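Local coordinates for molybdopterin biosynthesis protein (PDB 3TCR) that probably takes part in molybdenum cofactor biosynthesis, where its MoCF_biosynth-type domain is expected to bind molybdopterin, at residues A[47-52]-A[106-111]; A[53-58]-A[81-86]; A[89-94]-A[121-126]; A[148-153]-A[170-175]. All blocks are in the same frame, centred on the assembly; numbering follows the deposited sequence.

Contact 1. Residues A[47-52]-A[106-111]; sequences LVVIVN and VVTVGG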
loop_
_atom_site.group_PDB
_atom_site.type_symbol
_atom_site.label_atom_id
_atom_site.label_comp_id
_atom_site.label_asym_id
_atom_site.label_seq_id
_atom_site.Cartn_x
_atom_site.Cartn_y
_atom_site.Cartn_z
ATOM N N LEU A 47 -19.859 -8.511 13.251
ATOM C CA LEU A 47 -19.746 -9.963 13.139
ATOM C C LEU A 47 -18.278 -10.370 13.004
ATOM O O LEU A 47 -17.503 -9.728 12.300
ATOM C CB LEU A 47 -20.524 -10.483 11.931
ATOM C CG LEU A 47 -20.537 -12.023 11.707
ATOM C CD1 LEU A 47 -21.730 -12.646 12.427
ATOM C CD2 LEU A 47 -20.633 -12.333 10.238
ATOM N N VAL A 48 -17.912 -11.446 13.680
ATOM C CA VAL A 48 -16.601 -12.013 13.614
ATOM C C VAL A 48 -16.626 -13.290 12.817
ATOM O O VAL A 48 -17.453 -14.188 13.072
ATOM C CB VAL A 48 -16.089 -12.344 15.026
ATOM C CG1 VAL A 48 -14.640 -12.839 14.963
ATOM C CG2 VAL A 48 -16.222 -11.116 15.905
ATOM N N VAL A 49 -15.721 -13.382 11.850
ATOM C CA VAL A 49 -15.552 -14.576 11.035
ATOM C C VAL A 49 -14.178 -15.177 11.344
ATOM O O VAL A 49 -13.173 -14.577 11.037
ATOM C CB VAL A 49 -15.633 -14.247 9.520
ATOM C CG1 VAL A 49 -15.440 -15.519 8.688
ATOM C CG2 VAL A 49 -16.964 -13.569 9.193
ATOM N N ILE A 50 -14.144 -16.353 11.973
ATOM C CA ILE A 50 -12.884 -17.038 12.293
ATOM C C ILE A 50 -12.530 -17.870 11.084
ATOM O O ILE A 50 -13.315 -18.728 10.697
ATOM C CB ILE A 50 -13.041 -18.004 13.484
ATOM C CG1 ILE A 50 -13.400 -17.230 14.756
ATOM C CG2 ILE A 50 -11.786 -18.863 13.659
ATOM C CD1 ILE A 50 -12.433 -16.118 15.097
ATOM N N VAL A 51 -11.380 -17.612 10.476
ATOM C CA VAL A 51 -10.959 -18.364 9.302
ATOM C C VAL A 51 -9.837 -19.292 9.733
ATOM O O VAL A 51 -8.681 -18.880 9.834
ATOM C CB VAL A 51 -10.477 -17.454 8.133
ATOM C CG1 VAL A 51 -10.074 -18.327 6.931
ATOM C CG2 VAL A 51 -11.551 -16.423 7.749
ATOM N N ASN A 52 -10.193 -20.533 10.031
ATOM C CA ASN A 52 -9.240 -21.492 10.585
ATOM C C ASN A 52 -9.659 -22.943 10.366
ATOM O O ASN A 52 -10.661 -23.381 10.912
ATOM C CB ASN A 52 -9.112 -21.224 12.081
ATOM C CG ASN A 52 -7.894 -21.878 12.690
ATOM O OD1 ASN A 52 -7.767 -23.103 12.762
ATOM N ND2 ASN A 52 -6.984 -21.045 13.128
ATOM N N VAL A 106 -17.517 -6.234 9.876
ATOM C CA VAL A 106 -17.104 -7.624 9.871
ATOM C C VAL A 106 -15.588 -7.654 10.009
ATOM O O VAL A 106 -14.875 -7.018 9.203
ATOM C CB VAL A 106 -17.504 -8.306 8.556
ATOM C CG1 VAL A 106 -16.841 -9.672 8.438
ATOM C CG2 VAL A 106 -19.023 -8.382 8.406
ATOM N N VAL A 107 -15.094 -8.316 11.058
ATOM C CA VAL A 107 -13.679 -8.590 11.252
ATOM C C VAL A 107 -13.470 -10.085 11.002
ATOM O O VAL A 107 -14.109 -10.928 11.656
ATOM C CB VAL A 107 -13.282 -8.277 12.693
ATOM C CG1 VAL A 107 -11.799 -8.600 12.980
ATOM C CG2 VAL A 107 -13.630 -6.819 13.032
ATOM N N THR A 108 -12.619 -10.417 10.032
ATOM C CA THR A 108 -12.224 -11.796 9.767
ATOM C C THR A 108 -10.859 -11.947 10.449
ATOM O O THR A 108 -10.071 -10.986 10.453
ATOM C CB THR A 108 -12.084 -12.116 8.248
ATOM O OG1 THR A 108 -10.922 -11.471 7.694
ATOM C CG2 THR A 108 -13.302 -11.689 7.461
ATOM N N VAL A 109 -10.589 -13.136 10.995
ATOM C CA VAL A 109 -9.412 -13.409 11.808
ATOM C C VAL A 109 -8.821 -14.705 11.296
ATOM O O VAL A 109 -9.468 -15.751 11.388
ATOM C CB VAL A 109 -9.797 -13.644 13.298
ATOM C CG1 VAL A 109 -8.570 -13.995 14.166
ATOM C CG2 VAL A 109 -10.560 -12.449 13.844
ATOM N N GLY A 110 -7.602 -14.646 10.756
ATOM C CA GLY A 110 -6.985 -15.821 10.143
ATOM C C GLY A 110 -6.910 -15.750 8.632
ATOM O O GLY A 110 -7.615 -14.910 7.973
ATOM N N GLY A 111 -6.018 -16.593 8.085
ATOM C CA GLY A 111 -5.958 -16.815 6.642
ATOM C C GLY A 111 -5.295 -15.707 5.841
ATOM O O GLY A 111 -5.564 -15.557 4.645
HETATM O O HOH W 1 -7.885 -17.819 13.141
#
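Val49 sits at the centre of a parallel strand pair, gripped by Val107 and Val109 of strand 105-109. Its N donates to Val107 O at 2.9 Å, and its O accepts from Val109 N at 3.0 Å. Val107 N to Leu47 O and Val51 N to Val109 O (2.8 Å) complete the four bonds.

The tight part is buried and made largely of beta-branched side chains, from Val49 through to Val51 and Val109. On the face of Val49, CG2 of this residue lies beside its own backbone N, and from there crosses to Val106 CG1 at 4.0 Å. Thr108 CG2 meets Val49 CB on the same face, while Thr108 OG1 is bonded to Asn168. On the other face Ile50 and Val109 lie side by side, with Ile50 CD1 4.0 Å from Val109 CB. Helix 88-100 covers the first face and helix 64-73 the second.

The more open side begins at Asn52, just past the last bridge. There a water donates to Val109 O at 3.1 Å and receives a weak bond from Asn52 ND2. Leu47, at the other end, is also partly exposed. Gly110 CA lies 3.5 Å from Val51 O, a CA-H...O contact.

Parallel strands with helices on both faces, ending in a glycine-rich turn, are characteristic of the alpha/beta MoCF_biosynth fold.

Contact 2. Residues A[53-58]-A[81-86]; sequences DRTAHG and VVVVEN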
loop_
_atom_site.group_PDB
_atom_site.type_symbol
_atom_site.label_atom_id
_atom_site.label_comp_id
_atom_site.label_asym_id
_atom_site.label_seq_id
_atom_site.Cartn_x
_atom_site.Cartn_y
_atom_site.Cartn_z
ATOM N N ASP A 53 -8.897 -23.700 9.590
ATOM C CA ASP A 53 -9.245 -25.132 9.349
ATOM C C ASP A 53 -9.404 -25.965 10.599
ATOM O O ASP A 53 -10.308 -26.780 10.676
ATOM C CB ASP A 53 -8.192 -25.804 8.495
ATOM C CG ASP A 53 -8.169 -25.256 7.134
ATOM O OD1 ASP A 53 -9.264 -24.934 6.626
ATOM O OD2 ASP A 53 -7.066 -25.109 6.584
ATOM N N ARG A 54 -8.528 -25.752 11.573
ATOM C CA ARG A 54 -8.573 -26.509 12.814
ATOM C C ARG A 54 -9.764 -26.148 13.667
ATOM O O ARG A 54 -10.431 -27.040 14.207
ATOM C CB ARG A 54 -7.286 -26.323 13.617
ATOM C CG ARG A 54 -6.128 -27.112 13.049
ATOM C CD ARG A 54 -4.841 -26.721 13.744
ATOM N NE ARG A 54 -3.667 -27.110 12.969
ATOM C CZ ARG A 54 -2.408 -26.856 13.338
ATOM N NH1 ARG A 54 -2.148 -26.221 14.484
ATOM N NH2 ARG A 54 -1.403 -27.247 12.565
ATOM N N THR A 55 -10.036 -24.849 13.803
ATOM C CA THR A 55 -11.230 -24.420 14.529
ATOM C C THR A 55 -12.492 -24.949 13.843
ATOM O O THR A 55 -13.422 -25.330 14.513
ATOM C CB THR A 55 -11.333 -22.878 14.675
ATOM O OG1 THR A 55 -10.104 -22.364 15.186
ATOM C CG2 THR A 55 -12.441 -22.492 15.641
ATOM N N ALA A 56 -12.518 -24.986 12.514
ATOM C CA ALA A 56 -13.701 -25.491 11.800
ATOM C C ALA A 56 -13.925 -27.000 12.017
ATOM O O ALA A 56 -14.988 -27.483 11.687
ATOM C CB ALA A 56 -13.632 -25.159 10.309
ATOM N N HIS A 57 -12.939 -27.725 12.569
ATOM C CA HIS A 57 -13.063 -29.189 12.875
ATOM C C HIS A 57 -12.990 -29.502 14.361
ATOM O O HIS A 57 -12.747 -30.634 14.739
ATOM C CB HIS A 57 -12.010 -30.015 12.104
ATOM C CG HIS A 57 -11.968 -29.726 10.605
ATOM N ND1 HIS A 57 -10.822 -29.388 9.955
ATOM C CD2 HIS A 57 -12.981 -29.714 9.637
ATOM C CE1 HIS A 57 -11.086 -29.176 8.635
ATOM N NE2 HIS A 57 -12.405 -29.374 8.440
ATOM N N GLY A 58 -13.184 -28.512 15.225
ATOM C CA GLY A 58 -13.370 -28.762 16.645
ATOM C C GLY A 58 -12.305 -28.273 17.591
ATOM O O GLY A 58 -12.478 -28.404 18.808
ATOM N N VAL A 81 -20.582 -15.011 15.857
ATOM C CA VAL A 81 -19.271 -15.476 15.420
ATOM C C VAL A 81 -19.555 -16.610 14.440
ATOM O O VAL A 81 -20.438 -17.440 14.684
ATOM C CB VAL A 81 -18.412 -15.985 16.626
ATOM C CG1 VAL A 81 -17.051 -16.568 16.195
ATOM C CG2 VAL A 81 -18.167 -14.856 17.612
ATOM N N VAL A 82 -18.844 -16.621 13.312
ATOM C CA VAL A 82 -18.936 -17.670 12.320
ATOM C C VAL A 82 -17.559 -18.293 12.208
ATOM O O VAL A 82 -16.554 -17.564 12.173
ATOM C CB VAL A 82 -19.375 -17.101 10.931
ATOM C CG1 VAL A 82 -19.436 -18.226 9.881
ATOM C CG2 VAL A 82 -20.755 -16.444 11.024
ATOM N N VAL A 83 -17.492 -19.624 12.175
ATOM C CA VAL A 83 -16.247 -20.331 11.920
ATOM C C VAL A 83 -16.284 -20.935 10.511
ATOM O O VAL A 83 -17.239 -21.595 10.162
ATOM C CB VAL A 83 -15.986 -21.458 12.945
ATOM C CG1 VAL A 83 -14.649 -22.160 12.616
ATOM C CG2 VAL A 83 -15.936 -20.887 14.368
ATOM N N VAL A 84 -15.256 -20.692 9.708
ATOM C CA VAL A 84 -15.152 -21.292 8.398
ATOM C C VAL A 84 -13.738 -21.824 8.205
ATOM O O VAL A 84 -12.789 -21.430 8.911
ATOM C CB VAL A 84 -15.421 -20.259 7.256
ATOM C CG1 VAL A 84 -16.852 -19.724 7.294
ATOM C CG2 VAL A 84 -14.410 -19.118 7.306
ATOM N N GLU A 85 -13.610 -22.720 7.230
ATOM C CA GLU A 85 -12.331 -23.228 6.775
ATOM C C GLU A 85 -11.647 -22.192 5.912
ATOM O O GLU A 85 -12.268 -21.226 5.483
ATOM C CB GLU A 85 -12.541 -24.484 5.920
ATOM C CG GLU A 85 -13.120 -25.666 6.682
ATOM C CD GLU A 85 -13.513 -26.857 5.783
ATOM O OE1 GLU A 85 -14.116 -26.663 4.711
ATOM O OE2 GLU A 85 -13.256 -27.993 6.173
ATOM N N ASN A 86 -10.386 -22.454 5.596
ATOM C CA ASN A 86 -9.642 -21.678 4.603
ATOM C C ASN A 86 -10.067 -22.084 3.237
ATOM O O ASN A 86 -9.368 -22.834 2.546
ATOM C CB ASN A 86 -8.123 -21.893 4.736
ATOM C CG ASN A 86 -7.447 -20.755 5.449
ATOM O OD1 ASN A 86 -7.450 -19.611 4.961
ATOM N ND2 ASN A 86 -6.954 -21.023 6.638
HETATM O O HOH W 2 -6.021 -22.525 9.050
#
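Glu85 reaches along the 53-58 turn and touches it at several points. Its CB lies 3.4 Å from Asp53 OD1. CG stands beside its own backbone N (chi1 -65°) and packs on Ala56 CB at 3.7 Å. The chain then runs extended to CD, which brings the carboxylate to the edge of the His57 ring. OE2 accepts from His57 NE2 at 2.8 Å, through the lone pair directed away from OE1. The bond is somewhat bent, with 141° at the hydrogen. Ring and carboxylate planes are turned 79° apart, and OE2 sits a little out of the ring plane.

This is where the loop after strand 44-51 meets the C-terminal end of its neighbour, strand 76-84, in the parallel part of the sheet. The C-terminal ends of parallel strands commonly carry the binding loops of alpha/beta folds.

Asp53 makes the second polar link. Asn86 N donates to Asp53 OD1 at 2.9 Å, coming from above the carboxylate plane. Asp53 OD2 forms a salt bridge with Arg117, which probably also eases the nearness of the two acidic groups. A water accepts from Asp53 N and, weakly, from Asn86 ND2.

Earlier in the strand the contact is apolar. Val83 CG1 presses against Ala56 N at 3.5 Å and lies 3.8 Å from Thr55 CG2. The Thr55 and Val83 side chains cross at about a right angle.

Contact 3. Residues A[89-94]-A[121-126]; sequences SEIQNA and PEATQP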
loop_
_atom_site.group_PDB
_atom_site.type_symbol
_atom_site.label_atom_id
_atom_site.label_comp_id
_atom_site.label_asym_id
_atom_site.label_seq_id
_atom_site.Cartn_x
_atom_site.Cartn_y
_atom_site.Cartn_z
ATOM N N SER A 89 -15.018 -19.951 -1.079
ATOM C CA SER A 89 -16.467 -19.835 -1.121
ATOM C C SER A 89 -17.117 -19.810 0.258
ATOM O O SER A 89 -18.101 -19.135 0.456
ATOM C CB SER A 89 -17.096 -20.921 -2.003
ATOM O OG SER A 89 -17.043 -22.157 -1.346
ATOM N N GLU A 90 -16.555 -20.515 1.228
ATOM C CA GLU A 90 -17.083 -20.438 2.598
ATOM C C GLU A 90 -16.871 -19.072 3.222
ATOM O O GLU A 90 -17.762 -18.529 3.863
ATOM C CB GLU A 90 -16.436 -21.482 3.522
ATOM C CG GLU A 90 -16.823 -22.921 3.249
ATOM C CD GLU A 90 -16.139 -23.898 4.231
ATOM O OE1 GLU A 90 -15.874 -25.048 3.812
ATOM O OE2 GLU A 90 -15.869 -23.519 5.423
ATOM N N ILE A 91 -15.676 -18.536 3.063
ATOM C CA ILE A 91 -15.382 -17.205 3.546
ATOM C C ILE A 91 -16.303 -16.172 2.878
ATOM O O ILE A 91 -16.843 -15.288 3.550
ATOM C CB ILE A 91 -13.922 -16.785 3.304
ATOM C CG1 ILE A 91 -12.967 -17.755 3.998
ATOM C CG2 ILE A 91 -13.719 -15.351 3.817
ATOM C CD1 ILE A 91 -11.507 -17.665 3.565
ATOM N N GLN A 92 -16.485 -16.285 1.566
ATOM C CA GLN A 92 -17.347 -15.355 0.837
ATOM C C GLN A 92 -18.793 -15.467 1.317
ATOM O O GLN A 92 -19.481 -14.442 1.551
ATOM C CB GLN A 92 -17.205 -15.567 -0.698
ATOM C CG GLN A 92 -15.848 -15.032 -1.228
ATOM C CD GLN A 92 -15.793 -14.949 -2.758
ATOM O OE1 GLN A 92 -16.553 -15.616 -3.424
ATOM N NE2 GLN A 92 -14.908 -14.118 -3.307
ATOM N N ASN A 93 -19.253 -16.693 1.528
ATOM C CA ASN A 93 -20.609 -16.893 2.002
ATOM C C ASN A 93 -20.815 -16.208 3.356
ATOM O O ASN A 93 -21.856 -15.580 3.586
ATOM C CB ASN A 93 -20.974 -18.381 2.142
ATOM C CG ASN A 93 -21.275 -19.042 0.802
ATOM O OD1 ASN A 93 -21.650 -18.369 -0.158
ATOM N ND2 ASN A 93 -21.125 -20.366 0.731
ATOM N N ALA A 94 -19.845 -16.387 4.241
ATOM C CA ALA A 94 -19.915 -15.826 5.586
ATOM C C ALA A 94 -19.970 -14.288 5.503
ATOM O O ALA A 94 -20.834 -13.659 6.107
ATOM C CB ALA A 94 -18.715 -16.306 6.443
ATOM N N PRO A 121 -7.686 -12.951 2.070
ATOM C CA PRO A 121 -7.627 -11.759 1.220
ATOM C C PRO A 121 -8.202 -11.972 -0.186
ATOM O O PRO A 121 -8.946 -11.124 -0.692
ATOM C CB PRO A 121 -6.143 -11.437 1.168
ATOM C CG PRO A 121 -5.534 -12.192 2.331
ATOM C CD PRO A 121 -6.350 -13.441 2.431
ATOM N N GLU A 122 -7.860 -13.094 -0.807
ATOM C CA GLU A 122 -8.419 -13.464 -2.127
ATOM C C GLU A 122 -9.936 -13.555 -2.065
ATOM O O GLU A 122 -10.619 -13.185 -3.026
ATOM C CB GLU A 122 -7.900 -14.834 -2.572
ATOM C CG GLU A 122 -6.449 -14.868 -3.027
ATOM C CD GLU A 122 -5.420 -14.882 -1.903
ATOM O OE1 GLU A 122 -5.754 -14.897 -0.706
ATOM O OE2 GLU A 122 -4.225 -14.851 -2.252
ATOM N N ALA A 123 -10.460 -14.055 -0.943
ATOM C CA ALA A 123 -11.916 -14.221 -0.782
ATOM C C ALA A 123 -12.598 -12.864 -0.606
ATOM O O ALA A 123 -13.709 -12.654 -1.103
ATOM C CB ALA A 123 -12.267 -15.137 0.383
ATOM N N THR A 124 -11.914 -11.965 0.105
ATOM C CA THR A 124 -12.460 -10.656 0.476
ATOM C C THR A 124 -12.435 -9.602 -0.637
ATOM O O THR A 124 -13.440 -8.949 -0.877
ATOM C CB THR A 124 -11.760 -10.135 1.750
ATOM O OG1 THR A 124 -11.942 -11.114 2.777
ATOM C CG2 THR A 124 -12.332 -8.760 2.241
ATOM N N GLN A 125 -11.283 -9.419 -1.264
ATOM C CA GLN A 125 -11.064 -8.373 -2.275
ATOM C C GLN A 125 -12.182 -8.275 -3.337
ATOM O O GLN A 125 -12.683 -7.167 -3.587
ATOM C CB GLN A 125 -9.688 -8.533 -2.947
ATOM C CG GLN A 125 -9.303 -7.419 -3.949
ATOM C CD GLN A 125 -9.025 -6.085 -3.267
ATOM O OE1 GLN A 125 -8.550 -6.054 -2.123
ATOM N NE2 GLN A 125 -9.342 -4.971 -3.955
ATOM N N PRO A 126 -12.617 -9.407 -3.927
ATOM C CA PRO A 126 -13.673 -9.264 -4.970
ATOM C C PRO A 126 -15.029 -8.797 -4.476
ATOM O O PRO A 126 -15.885 -8.414 -5.294
ATOM C CB PRO A 126 -13.797 -10.678 -5.592
ATOM C CG PRO A 126 -12.594 -11.448 -5.088
ATOM C CD PRO A 126 -12.102 -10.772 -3.820
#
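The flat amide of Gln92 meets the helix of Ala123 at one edge. Its NE2 donates to Ala123 O at 2.9 Å, and the acceptor lies in the amide plane. The bond is fairly straight, with 157° at the hydrogen. The donor approaches the carbonyl obliquely: the C=O...N angle is 126°, and NE2 is tilted modestly from the carbonyl plane. Near the same edge lies the Pro126 ring, whose CG is 4.0 Å from Gln92 NE2.

The stem of Gln92 puts the amide there. CG stands beside the backbone N (chi1 -73°), and the chain continues extended towards helix 120-124. On the way CG passes 3.2 Å from Ala123 O and packs on Ala123 CB. The carbonyl is thus approached by both the methylene and the amide of one side chain.

Beside it, the contact is apolar and buried. Ala123 CB fits against the branch of Ile91, touching CB and CG2 at 3.7 Å each. Ile91 CD1 is only slightly farther from the same methyl. Beyond this pair, Ile91 also packs on Val51 and Val84 of the sheet.

Neighbouring Glu122 turns to other partners. It makes salt bridges with Arg155 of its own chain and with Arg130 of the second subunit, so the short helix lies close to the subunit interface.

The backbones are close here, with CA of Gln92 and CA of Ala123 5.8 Å apart. Helix 88-100 is the helix of a beta-alpha-beta crossover between parallel strands 76-84 and 105-109, and helix 120-124 packs on its side.

Contact 4. Residues A[148-153]-A[170-175]; sequences VTEAGL and AGSRAA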
loop_
_atom_site.group_PDB
_atom_site.type_symbol
_atom_site.label_atom_id
_atom_site.label_comp_id
_atom_site.label_asym_id
_atom_site.label_seq_id
_atom_site.Cartn_x
_atom_site.Cartn_y
_atom_site.Cartn_z
ATOM N N VAL A 148 5.088 -7.730 15.955
ATOM C CA VAL A 148 4.189 -8.852 15.683
ATOM C C VAL A 148 4.261 -9.167 14.182
ATOM O O VAL A 148 3.551 -8.562 13.333
ATOM C CB VAL A 148 2.744 -8.553 16.107
ATOM C CG1 VAL A 148 1.862 -9.768 15.847
ATOM C CG2 VAL A 148 2.672 -8.085 17.577
ATOM N N THR A 149 5.143 -10.110 13.867
ATOM C CA THR A 149 5.538 -10.427 12.488
ATOM C C THR A 149 4.369 -10.793 11.597
ATOM O O THR A 149 4.285 -10.330 10.464
ATOM C CB THR A 149 6.527 -11.613 12.491
ATOM O OG1 THR A 149 7.673 -11.267 13.288
ATOM C CG2 THR A 149 6.982 -11.989 11.023
ATOM N N GLU A 150 3.481 -11.644 12.103
ATOM C CA GLU A 150 2.341 -12.109 11.323
ATOM C C GLU A 150 1.372 -10.945 11.008
ATOM O O GLU A 150 0.580 -11.048 10.076
ATOM C CB GLU A 150 1.617 -13.268 11.992
ATOM C CG GLU A 150 0.963 -12.960 13.343
ATOM C CD GLU A 150 1.893 -13.146 14.557
ATOM O OE1 GLU A 150 3.140 -13.224 14.381
ATOM O OE2 GLU A 150 1.354 -13.209 15.696
ATOM N N ALA A 151 1.450 -9.864 11.795
ATOM C CA ALA A 151 0.669 -8.643 11.544
ATOM C C ALA A 151 1.381 -7.707 10.531
ATOM O O ALA A 151 0.774 -7.229 9.576
ATOM C CB ALA A 151 0.346 -7.920 12.859
ATOM N N GLY A 152 2.681 -7.517 10.680
ATOM C CA GLY A 152 3.424 -6.704 9.743
ATOM C C GLY A 152 3.365 -7.252 8.349
ATOM O O GLY A 152 3.346 -6.512 7.369
ATOM N N LEU A 153 3.359 -8.572 8.254
ATOM C CA LEU A 153 3.365 -9.272 6.975
ATOM C C LEU A 153 1.951 -9.677 6.479
ATOM O O LEU A 153 1.810 -10.224 5.381
ATOM C CB LEU A 153 4.251 -10.506 7.102
ATOM C CG LEU A 153 5.767 -10.294 7.255
ATOM C CD1 LEU A 153 6.524 -11.626 7.440
ATOM C CD2 LEU A 153 6.293 -9.566 6.024
ATOM N N ALA A 170 -4.770 -10.963 10.961
ATOM C CA ALA A 170 -4.074 -12.242 11.161
ATOM C C ALA A 170 -4.622 -12.940 12.365
ATOM O O ALA A 170 -5.251 -12.326 13.239
ATOM C CB ALA A 170 -2.557 -12.075 11.289
ATOM N N GLY A 171 -4.391 -14.250 12.396
ATOM C CA GLY A 171 -5.046 -15.141 13.347
ATOM C C GLY A 171 -4.585 -15.202 14.805
ATOM O O GLY A 171 -5.347 -15.699 15.667
ATOM N N SER A 172 -3.373 -14.762 15.118
ATOM C CA SER A 172 -2.857 -14.928 16.490
ATOM C C SER A 172 -3.465 -13.939 17.484
ATOM O O SER A 172 -4.002 -12.887 17.101
ATOM C CB SER A 172 -1.351 -14.746 16.490
ATOM O OG SER A 172 -1.064 -13.403 16.182
ATOM N N ARG A 173 -3.353 -14.259 18.772
ATOM C CA ARG A 173 -3.777 -13.339 19.816
ATOM C C ARG A 173 -3.044 -12.010 19.730
ATOM O O ARG A 173 -3.650 -10.957 19.936
ATOM C CB ARG A 173 -3.613 -13.945 21.230
ATOM C CG ARG A 173 -4.677 -15.006 21.554
ATOM C CD ARG A 173 -4.486 -15.654 22.923
ATOM N NE ARG A 173 -4.791 -14.710 23.994
ATOM C CZ ARG A 173 -6.008 -14.441 24.469
ATOM N NH1 ARG A 173 -7.093 -15.036 23.972
ATOM N NH2 ARG A 173 -6.137 -13.548 25.451
ATOM N N ALA A 174 -1.751 -12.054 19.435
ATOM C CA ALA A 174 -0.948 -10.831 19.401
ATOM C C ALA A 174 -1.423 -9.933 18.244
ATOM O O ALA A 174 -1.536 -8.728 18.416
ATOM C CB ALA A 174 0.538 -11.158 19.253
ATOM N N ALA A 175 -1.712 -10.545 17.093
ATOM C CA ALA A 175 -2.215 -9.826 15.909
ATOM C C ALA A 175 -3.595 -9.252 16.181
ATOM O O ALA A 175 -3.860 -8.122 15.832
ATOM C CB ALA A 175 -2.217 -10.720 14.629
#
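Glu150 and Ser172 are joined by a very short hydrogen bond, Ser172 OG donating to Glu150 OE2 at 2.5 Å. Both first torsions place the outer atom between the backbone N and the carbonyl carbon. For Glu150 CG (chi1 64°) this is the less usual choice. The chain then bends sharply at chi2, -88°, which folds the carboxylate back towards the serine. Ser172 OG takes the corresponding place at its own CB, with chi1 67°.

That torsion serves a second purpose. Ser172 is the N-cap of helix 173-196, and its OG accepts from Ala175 N at 3.1 Å. One hydroxyl thus gives its proton to the glutamate and accepts the N-H of Ala175 in the first turn. The carboxylate probably strengthens the acceptor character of OG, and its charge may interact favourably with the helix N-terminus.

Other contacts lie beside this pair. The chi1 of Glu150 puts CG 4.1 Å from Ala175 CB. Ala170 CB approaches Glu150 O at 3.5 Å, a methyl-carbonyl contact. Ala151 CB and Ala175 CB meet between the two backbones. Val148 CG1 touches Ala174 CB at 3.9 Å, and CG2 lies against the same methyl. Val148 is itself the N-cap residue of the short helix, and its O accepts from both Ala151 N and Gly152 N.

The contact ties short helix 149-152, which follows helix 133-145, to the start of long helix 173-196 just after strand 164-169. Leu153 packs on Met186 of the second subunit, while Gly171 and Arg173 bond to Ser63 and Thr62 before helix 64-73.

How the contacts relate
Contact 1 joins two inner parallel strands of the sheet. Contact 2 is nested within its chain loop, about 9 Å away centre to centre, and the two are joined along neighbouring strands 44-51 and 76-84. Contact 3, about 11 Å from contact 1, covers one sheet face with helix 88-100; its segments alternate with those of contact 1 along the chain. Glu85 N bonds Glu90 OE2 between contacts 2 and 3. One continuous alpha/beta unit, probably the molybdopterin-binding one, thus carries contacts 1 to 3. Contact 4 comes last, about 13 Å from contact 1, where Val109 packs on Gly171. Contacts 3 and 4, with centres about 20 Å apart, do not touch.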